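Local coordinates for protein HMG-CoA Lyase (Bacillus subtilis subsp. subtilis, PDB 1YDO) that belongs to the HMGL-like family of TIM-barrel proteins, in which a barrel of parallel strands is wrapped by helices, at residues Tyr3-Ile9 and Met262-Val268; Val81-Leu87 and Gln126-Ala131; Ile204-Phe208 and Ile227-Asp231. All blocks are in the same frame, centred on the assembly; numbering follows the deposited sequence.

Contact 1 (Tyr3-Ile9 and Met262-Val268); sequences YPKKVTI and MDIKTNV
A single backbone bridge between segments running the same way ties the lead-in to the first barrel strand to the loop that follows helix 252-261. Lys-5 lies opposite Ile-264, Lys-6 opposite Lys-265 (CA-CA 4.5 Å) and Val-7 opposite Thr-266. Lys-265 bonds on both sides of Lys-6: its N donates to Lys-5 O at 2.9 Å and its O accepts from Val-7 N at 3.0 Å, with angles at the hydrogen of 159° and 168°. Ahead of the bridge, the helix ends in a Schellman motif whose C-prime residue, Asp-263, has positive phi (65/41). This turn delivers Ile-264 in extended form, so that its CG2 meets Val-7 CG2 at 3.9 Å and its CD1 meets Tyr-3 CB at 4.1 Å. Met-262, modelled as selenomethionine, makes a Met-aromatic contact, SE 5.1 Å from the centroid of the Tyr-3 ring, with its CE methyl over one face of the ring. Lys-6, with chi1 t and chi2 m, lays its CG 3.8 Å from Lys-265 CB. Beyond the bridge the backbones separate: a water accepts a hydrogen bond from Ile-9 N (water O to Ile-9 N 2.7 Å), and Ile-9 CD1 reaches Val-268 CG2 at 4.1 Å. At the other end, Tyr-3 and Met-262 pack against Glu-189 and Asn-184 of the second subunit. Pro-4 and Val-7 rest on Leu-223 of helix 215-225, Ile-9 packs on Val-256 of helix 252-261, and Thr-8 hydrogen-bonds through its backbone to Phe-230 of strand 229-232.

Contact 2 (Val81-Leu87 and Gln126-Ala131); sequences VPNQRGL and QVNNDA
Val-81, extended (-124/114) just after strand 76-80, turns its side chain toward the other segment and brings CG1 to 4.3 Å from Val-127 CG1. The chain then turns through Pro-82 to Asn-83, the N-cap residue of helix 84-93; Asn-83 O accepts from Leu-87 N at 2.7 Å. Asn-83 comes nearest to the other segment through its CA, 3.7 Å from Val-127 CG2. At the first helical turn Gln-84 comes closest in register, its CA 5.5 Å from Val-127 CA; its N lies 3.8 Å from Val-127 CG2, so the valine (chi1 t) fits against the start of the helix. The Gln-84 side chain swings round to donate from NE2 to Asp-130 OD2 at 3.2 Å, the one hydrogen bond between the segments, with Asp-130 in the m rotamer. One turn on, Leu-87 (t, p) points toward segment 126-131, which is helical throughout. Its CD2 packs into the backbone there, 3.4 Å from Ala-131 N and 3.7 Å from Val-127 O, and touches Ala-131 CB at 3.8 Å. Beneath the helices, Val-127 also rests on Val-100 of strand 97-103, and the Val-81 backbone hydrogen-bonds to Cys-99. The arrangement is that of a TIM barrel's outer layer, where helices 84-93 and 117-133 pack side by side through Leu-87, Val-127 and Ala-131, with the Gln-84 to Asp-130 hydrogen bond beside them.

Contact 3 (Ile204-Phe208 and Ile227-Asp231); sequences IALHF and ITVFD
Two neighbouring parallel strands of the barrel meet here: the axes of 204-207 and 229-231 approach to 4.7 Å, with 29° between their directions. Leu-206 pairs with Phe-230 (CA-CA 5.0 Å): Leu-206 N donates to Val-229 O at 3.0 Å, and Asp-231 N to Leu-206 O at 2.9 Å. On one face the small Ala-205 makes way for Val-229, whose CG1 sits 3.3 Å from Ala-205 CB. On the face carrying Leu-206 and Phe-230 the bumps are larger. Ile-227 (m, p) wedges its CG1 against Ile-204 CG2 and Leu-206 CD1, each 4.2 Å away. Next, the Phe-230 ring (chi1 m) lies by Leu-206, CD1 to CB 3.8 Å, and meets the Phe-208 ring edge to edge, CE1 to CE2 4.2 Å. Helix 215-225 closes over this ridge, Ala-222 touching both Leu-206 and Phe-230. At the C-terminal end Asp-231 CB sits over a face of the His-207 ring, 3.8 Å from CD2. The chemistry is thus apolar packing around backbone bonds, while the polar ends turn to other strands and loops: Asp-231 makes a salt bridge to Arg-139 and a hydrogen bond to Ser-175, and His-207 bonds Asn-249, implying a polar network inside the barrel.

How the contacts relate
Contacts 1 and 3 are neighbours, their centres 12 Å apart, because strands 8-11 and 229-232 lie side by side in the sheet, with Thr-8 O 3.1 Å from Phe-230 N, a probable hydrogen bond, and Val-7 and Ile-9 packing beside it. Contact 3 is the most central, about 9 Å from the chain's centre, against 18 Å for each of the others. Contact 2 stands apart in the helical layer, its centre 32 Å from that of contact 1, on the opposite side of the chain's centre, and 23 Å from contact 3 (nearest atoms about 13 Å). Together they sample the barrel wall, its outer helices and the joining of the chain's first strand to late segments.

Contact 1 (Tyr3-Ile9 and Met262-Val268)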
# COMPACT_ATOMS: atom_id res chain seq x y z
N TYR A 3 12.84 15.08 -0.62
CA TYR A 3 11.87 14.73 -1.65
C TYR A 3 11.64 15.90 -2.60
O TYR A 3 11.64 17.06 -2.18
CB TYR A 3 10.54 14.32 -1.01
CG TYR A 3 10.63 13.08 -0.14
CD1 TYR A 3 10.56 13.18 1.25
CD2 TYR A 3 10.81 11.82 -0.70
CE1 TYR A 3 10.67 12.04 2.06
CE2 TYR A 3 10.92 10.68 0.10
CZ TYR A 3 10.85 10.79 1.47
OH TYR A 3 10.95 9.67 2.26
N PRO A 4 11.43 15.61 -3.89
CA PRO A 4 11.20 16.63 -4.91
C PRO A 4 10.00 17.51 -4.59
O PRO A 4 9.13 17.11 -3.82
CB PRO A 4 11.00 15.80 -6.17
CG PRO A 4 10.45 14.53 -5.64
CD PRO A 4 11.34 14.26 -4.47
N LYS A 5 9.96 18.70 -5.17
CA LYS A 5 8.86 19.63 -4.92
C LYS A 5 7.64 19.33 -5.77
O LYS A 5 6.51 19.53 -5.33
CB LYS A 5 9.32 21.07 -5.19
CG LYS A 5 10.29 21.63 -4.16
CD LYS A 5 9.61 21.84 -2.80
CE LYS A 5 10.57 22.38 -1.75
NZ LYS A 5 9.85 22.61 -0.47
N LYS A 6 7.87 18.86 -6.99
CA LYS A 6 6.77 18.56 -7.89
C LYS A 6 7.01 17.24 -8.62
O LYS A 6 8.14 16.92 -9.00
CB LYS A 6 6.60 19.72 -8.89
CG LYS A 6 5.19 19.91 -9.41
CD LYS A 6 4.82 18.85 -10.43
CE LYS A 6 3.40 19.04 -10.98
NZ LYS A 6 3.10 18.14 -12.13
N VAL A 7 5.94 16.47 -8.78
CA VAL A 7 6.02 15.19 -9.46
C VAL A 7 4.85 14.99 -10.38
O VAL A 7 3.71 15.07 -9.96
CB VAL A 7 6.04 14.05 -8.45
CG1 VAL A 7 5.71 12.75 -9.15
CG2 VAL A 7 7.42 13.97 -7.82
N THR A 8 5.15 14.72 -11.65
CA THR A 8 4.12 14.50 -12.64
C THR A 8 3.64 13.06 -12.70
O THR A 8 4.42 12.14 -12.93
CB THR A 8 4.61 14.93 -14.03
OG1 THR A 8 6.04 14.85 -14.07
CG2 THR A 8 4.18 16.36 -14.33
N ILE A 9 2.34 12.87 -12.49
CA ILE A 9 1.73 11.55 -12.53
C ILE A 9 0.90 11.40 -13.81
O ILE A 9 0.13 12.29 -14.17
CB ILE A 9 0.78 11.31 -11.35
CG1 ILE A 9 -0.46 12.15 -11.51
CG2 ILE A 9 1.45 11.64 -10.03
CD1 ILE A 9 -1.61 11.58 -10.78
N MSE A 262 2.80 14.65 1.62
CA MSE A 262 4.24 14.80 1.71
C MSE A 262 4.68 16.17 1.23
O MSE A 262 5.87 16.44 1.12
CB MSE A 262 4.95 13.73 0.90
CG MSE A 262 4.87 12.32 1.47
SE MSE A 262 5.75 10.99 0.33
CE MSE A 262 7.58 11.50 0.68
N ASP A 263 3.70 17.03 0.92
CA ASP A 263 3.96 18.39 0.43
C ASP A 263 4.64 18.41 -0.95
O ASP A 263 5.53 19.21 -1.21
CB ASP A 263 4.79 19.19 1.43
CG ASP A 263 4.01 19.58 2.66
OD1 ASP A 263 3.01 20.34 2.51
OD2 ASP A 263 4.39 19.14 3.78
N ILE A 264 4.19 17.51 -1.81
CA ILE A 264 4.72 17.40 -3.16
C ILE A 264 3.58 17.72 -4.11
O ILE A 264 2.54 17.07 -4.06
CB ILE A 264 5.22 15.98 -3.43
CG1 ILE A 264 6.27 15.59 -2.41
CG2 ILE A 264 5.78 15.88 -4.83
CD1 ILE A 264 6.73 14.17 -2.52
N LYS A 265 3.77 18.72 -4.98
CA LYS A 265 2.72 19.12 -5.90
C LYS A 265 2.51 18.20 -7.07
O LYS A 265 3.47 17.78 -7.72
CB LYS A 265 2.95 20.54 -6.42
CG LYS A 265 2.72 21.63 -5.37
CD LYS A 265 1.37 21.46 -4.62
CE LYS A 265 0.13 21.44 -5.54
NZ LYS A 265 -0.23 20.10 -6.13
N THR A 266 1.25 17.89 -7.35
CA THR A 266 0.87 17.03 -8.46
C THR A 266 -0.13 17.80 -9.33
O THR A 266 -0.52 17.34 -10.40
CB THR A 266 0.19 15.73 -7.98
OG1 THR A 266 -1.13 16.03 -7.50
CG2 THR A 266 1.00 15.09 -6.86
N ASN A 267 -0.53 18.96 -8.86
CA ASN A 267 -1.48 19.77 -9.60
C ASN A 267 -2.76 19.02 -9.91
O ASN A 267 -3.50 19.41 -10.81
CB ASN A 267 -0.87 20.29 -10.90
CG ASN A 267 0.24 21.29 -10.67
OD1 ASN A 267 0.13 22.21 -9.84
ND2 ASN A 267 1.33 21.15 -11.42
N VAL A 268 -3.01 17.95 -9.17
CA VAL A 268 -4.22 17.18 -9.37
C VAL A 268 -5.20 17.44 -8.23
O VAL A 268 -4.87 17.28 -7.06
CB VAL A 268 -3.92 15.69 -9.42
CG1 VAL A 268 -5.20 14.91 -9.66
CG2 VAL A 268 -2.94 15.43 -10.54
O HOH W 1 1.22 15.35 -12.46

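Contact 2 (Val81-Leu87 and Gln126-Ala131)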
# COMPACT_ATOMS: atom_id res chain seq x y z
N VAL A 81 0.59 2.61 -29.22
CA VAL A 81 0.73 2.34 -30.64
C VAL A 81 1.61 1.13 -30.88
O VAL A 81 2.81 1.16 -30.62
CB VAL A 81 1.33 3.55 -31.37
CG1 VAL A 81 1.50 3.24 -32.88
CG2 VAL A 81 0.42 4.75 -31.19
N PRO A 82 1.03 0.06 -31.41
CA PRO A 82 1.75 -1.19 -31.67
C PRO A 82 2.72 -1.16 -32.84
O PRO A 82 3.75 -1.82 -32.79
CB PRO A 82 0.61 -2.18 -31.90
CG PRO A 82 -0.37 -1.32 -32.67
CD PRO A 82 -0.36 -0.02 -31.90
N ASN A 83 2.38 -0.41 -33.88
CA ASN A 83 3.22 -0.31 -35.07
C ASN A 83 2.74 0.77 -36.05
O ASN A 83 1.74 1.43 -35.79
CB ASN A 83 3.28 -1.68 -35.76
CG ASN A 83 1.92 -2.36 -35.81
OD1 ASN A 83 1.80 -3.56 -35.54
ND2 ASN A 83 0.89 -1.60 -36.19
N GLN A 84 3.45 0.92 -37.16
CA GLN A 84 3.11 1.94 -38.16
C GLN A 84 1.63 2.00 -38.51
O GLN A 84 1.03 3.09 -38.52
CB GLN A 84 3.95 1.72 -39.43
CG GLN A 84 5.41 2.18 -39.27
CD GLN A 84 6.41 1.20 -39.86
OE1 GLN A 84 6.35 -0.01 -39.59
NE2 GLN A 84 7.36 1.71 -40.65
N ARG A 85 1.04 0.83 -38.77
CA ARG A 85 -0.38 0.72 -39.12
C ARG A 85 -1.21 1.34 -38.00
O ARG A 85 -2.24 1.98 -38.25
CB ARG A 85 -0.78 -0.76 -39.28
CG ARG A 85 -0.02 -1.54 -40.38
CD ARG A 85 1.12 -2.48 -39.86
NE ARG A 85 2.35 -1.78 -39.44
CZ ARG A 85 3.49 -2.38 -39.08
NH1 ARG A 85 4.54 -1.66 -38.71
NH2 ARG A 85 3.58 -3.71 -39.10
N GLY A 86 -0.76 1.12 -36.77
CA GLY A 86 -1.45 1.67 -35.62
C GLY A 86 -1.21 3.17 -35.52
O GLY A 86 -2.13 3.94 -35.25
N LEU A 87 0.03 3.58 -35.74
CA LEU A 87 0.39 4.98 -35.67
C LEU A 87 -0.48 5.76 -36.63
O LEU A 87 -0.82 6.92 -36.38
CB LEU A 87 1.85 5.16 -36.03
CG LEU A 87 2.35 6.61 -35.99
CD1 LEU A 87 2.18 7.19 -34.60
CD2 LEU A 87 3.82 6.64 -36.40
N GLN A 126 11.58 2.17 -35.97
CA GLN A 126 10.96 2.90 -37.06
C GLN A 126 9.59 3.47 -36.64
O GLN A 126 9.20 4.56 -37.06
CB GLN A 126 10.87 2.02 -38.33
CG GLN A 126 12.27 1.61 -38.95
CD GLN A 126 13.27 2.80 -39.16
OE1 GLN A 126 12.91 3.85 -39.73
NE2 GLN A 126 14.52 2.62 -38.74
N VAL A 127 8.87 2.76 -35.77
CA VAL A 127 7.58 3.28 -35.32
C VAL A 127 7.76 4.62 -34.62
O VAL A 127 6.88 5.49 -34.68
CB VAL A 127 6.93 2.31 -34.35
CG1 VAL A 127 5.66 2.93 -33.80
CG2 VAL A 127 6.65 1.00 -35.05
N ASN A 128 8.90 4.80 -33.97
CA ASN A 128 9.20 6.05 -33.27
C ASN A 128 9.59 7.12 -34.27
O ASN A 128 9.17 8.27 -34.17
CB ASN A 128 10.34 5.83 -32.27
CG ASN A 128 10.88 7.14 -31.70
OD1 ASN A 128 10.17 7.88 -31.03
ND2 ASN A 128 12.16 7.42 -31.96
N ASN A 129 10.40 6.72 -35.25
CA ASN A 129 10.88 7.62 -36.28
C ASN A 129 9.71 8.29 -37.03
O ASN A 129 9.70 9.51 -37.21
CB ASN A 129 11.78 6.84 -37.25
CG ASN A 129 12.52 7.74 -38.24
OD1 ASN A 129 11.95 8.15 -39.26
ND2 ASN A 129 13.79 8.05 -37.95
N ASP A 130 8.74 7.49 -37.45
CA ASP A 130 7.58 8.01 -38.17
C ASP A 130 6.69 8.86 -37.26
O ASP A 130 6.08 9.85 -37.69
CB ASP A 130 6.75 6.87 -38.77
CG ASP A 130 7.54 6.01 -39.75
OD1 ASP A 130 8.55 6.51 -40.32
OD2 ASP A 130 7.13 4.85 -39.97
N ALA A 131 6.61 8.48 -36.00
CA ALA A 131 5.79 9.22 -35.06
C ALA A 131 6.31 10.64 -34.91
O ALA A 131 5.57 11.59 -35.12
CB ALA A 131 5.80 8.52 -33.72

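Contact 3 (Ile204-Phe208 and Ile227-Asp231)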
# COMPACT_ATOMS: atom_id res chain seq x y z
N ILE A 204 12.82 9.24 -17.11
CA ILE A 204 12.47 7.90 -16.67
C ILE A 204 11.22 7.91 -15.79
O ILE A 204 11.15 8.62 -14.79
CB ILE A 204 13.63 7.25 -15.90
CG1 ILE A 204 14.74 6.91 -16.88
CG2 ILE A 204 13.15 6.01 -15.19
CD1 ILE A 204 16.02 6.45 -16.21
N ALA A 205 10.22 7.12 -16.18
CA ALA A 205 8.98 7.03 -15.44
C ALA A 205 8.82 5.63 -14.86
O ALA A 205 9.46 4.68 -15.32
CB ALA A 205 7.82 7.34 -16.34
N LEU A 206 7.96 5.52 -13.86
CA LEU A 206 7.72 4.24 -13.23
C LEU A 206 6.25 3.83 -13.23
O LEU A 206 5.37 4.61 -12.89
CB LEU A 206 8.26 4.24 -11.80
CG LEU A 206 9.77 4.15 -11.73
CD1 LEU A 206 10.19 4.18 -10.27
CD2 LEU A 206 10.27 2.89 -12.40
N HIS A 207 6.00 2.58 -13.63
CA HIS A 207 4.67 2.04 -13.67
C HIS A 207 4.64 0.85 -12.71
O HIS A 207 5.02 -0.25 -13.10
CB HIS A 207 4.34 1.59 -15.08
CG HIS A 207 2.88 1.29 -15.31
ND1 HIS A 207 2.38 0.89 -16.52
CD2 HIS A 207 1.82 1.35 -14.46
CE1 HIS A 207 1.07 0.72 -16.43
NE2 HIS A 207 0.70 0.98 -15.19
N PHE A 208 4.23 1.07 -11.47
CA PHE A 208 4.17 -0.01 -10.50
C PHE A 208 2.79 -0.66 -10.41
O PHE A 208 1.75 -0.01 -10.60
CB PHE A 208 4.55 0.51 -9.11
CG PHE A 208 6.00 0.84 -8.98
CD1 PHE A 208 6.98 -0.14 -9.17
CD2 PHE A 208 6.40 2.13 -8.66
CE1 PHE A 208 8.33 0.17 -9.06
CE2 PHE A 208 7.74 2.46 -8.54
CZ PHE A 208 8.71 1.47 -8.75
N ILE A 227 13.36 9.93 -9.46
CA ILE A 227 12.28 9.80 -10.44
C ILE A 227 11.16 10.75 -10.03
O ILE A 227 10.87 10.89 -8.85
CB ILE A 227 11.73 8.34 -10.47
CG1 ILE A 227 12.66 7.43 -11.27
CG2 ILE A 227 10.37 8.32 -11.12
CD1 ILE A 227 13.94 7.13 -10.59
N THR A 228 10.52 11.40 -11.00
CA THR A 228 9.45 12.33 -10.68
C THR A 228 8.24 12.09 -11.58
O THR A 228 7.32 12.91 -11.63
CB THR A 228 9.93 13.80 -10.84
OG1 THR A 228 10.36 14.03 -12.20
CG2 THR A 228 11.10 14.09 -9.89
N VAL A 229 8.25 10.97 -12.27
CA VAL A 229 7.16 10.61 -13.16
C VAL A 229 6.58 9.26 -12.76
O VAL A 229 7.28 8.24 -12.73
CB VAL A 229 7.66 10.52 -14.61
CG1 VAL A 229 6.49 10.30 -15.56
CG2 VAL A 229 8.42 11.77 -14.97
N PHE A 230 5.30 9.24 -12.45
CA PHE A 230 4.69 7.99 -12.05
C PHE A 230 3.37 7.75 -12.74
O PHE A 230 2.55 8.66 -12.87
CB PHE A 230 4.52 7.97 -10.54
CG PHE A 230 5.82 7.93 -9.81
CD1 PHE A 230 6.49 6.73 -9.59
CD2 PHE A 230 6.40 9.11 -9.34
CE1 PHE A 230 7.71 6.69 -8.91
CE2 PHE A 230 7.62 9.09 -8.67
CZ PHE A 230 8.28 7.87 -8.45
N ASP A 231 3.18 6.53 -13.19
CA ASP A 231 1.96 6.15 -13.88
C ASP A 231 0.96 5.62 -12.88
O ASP A 231 1.34 4.94 -11.92
CB ASP A 231 2.26 5.07 -14.90
CG ASP A 231 3.03 5.60 -16.09
OD1 ASP A 231 3.47 4.78 -16.92
OD2 ASP A 231 3.17 6.84 -16.19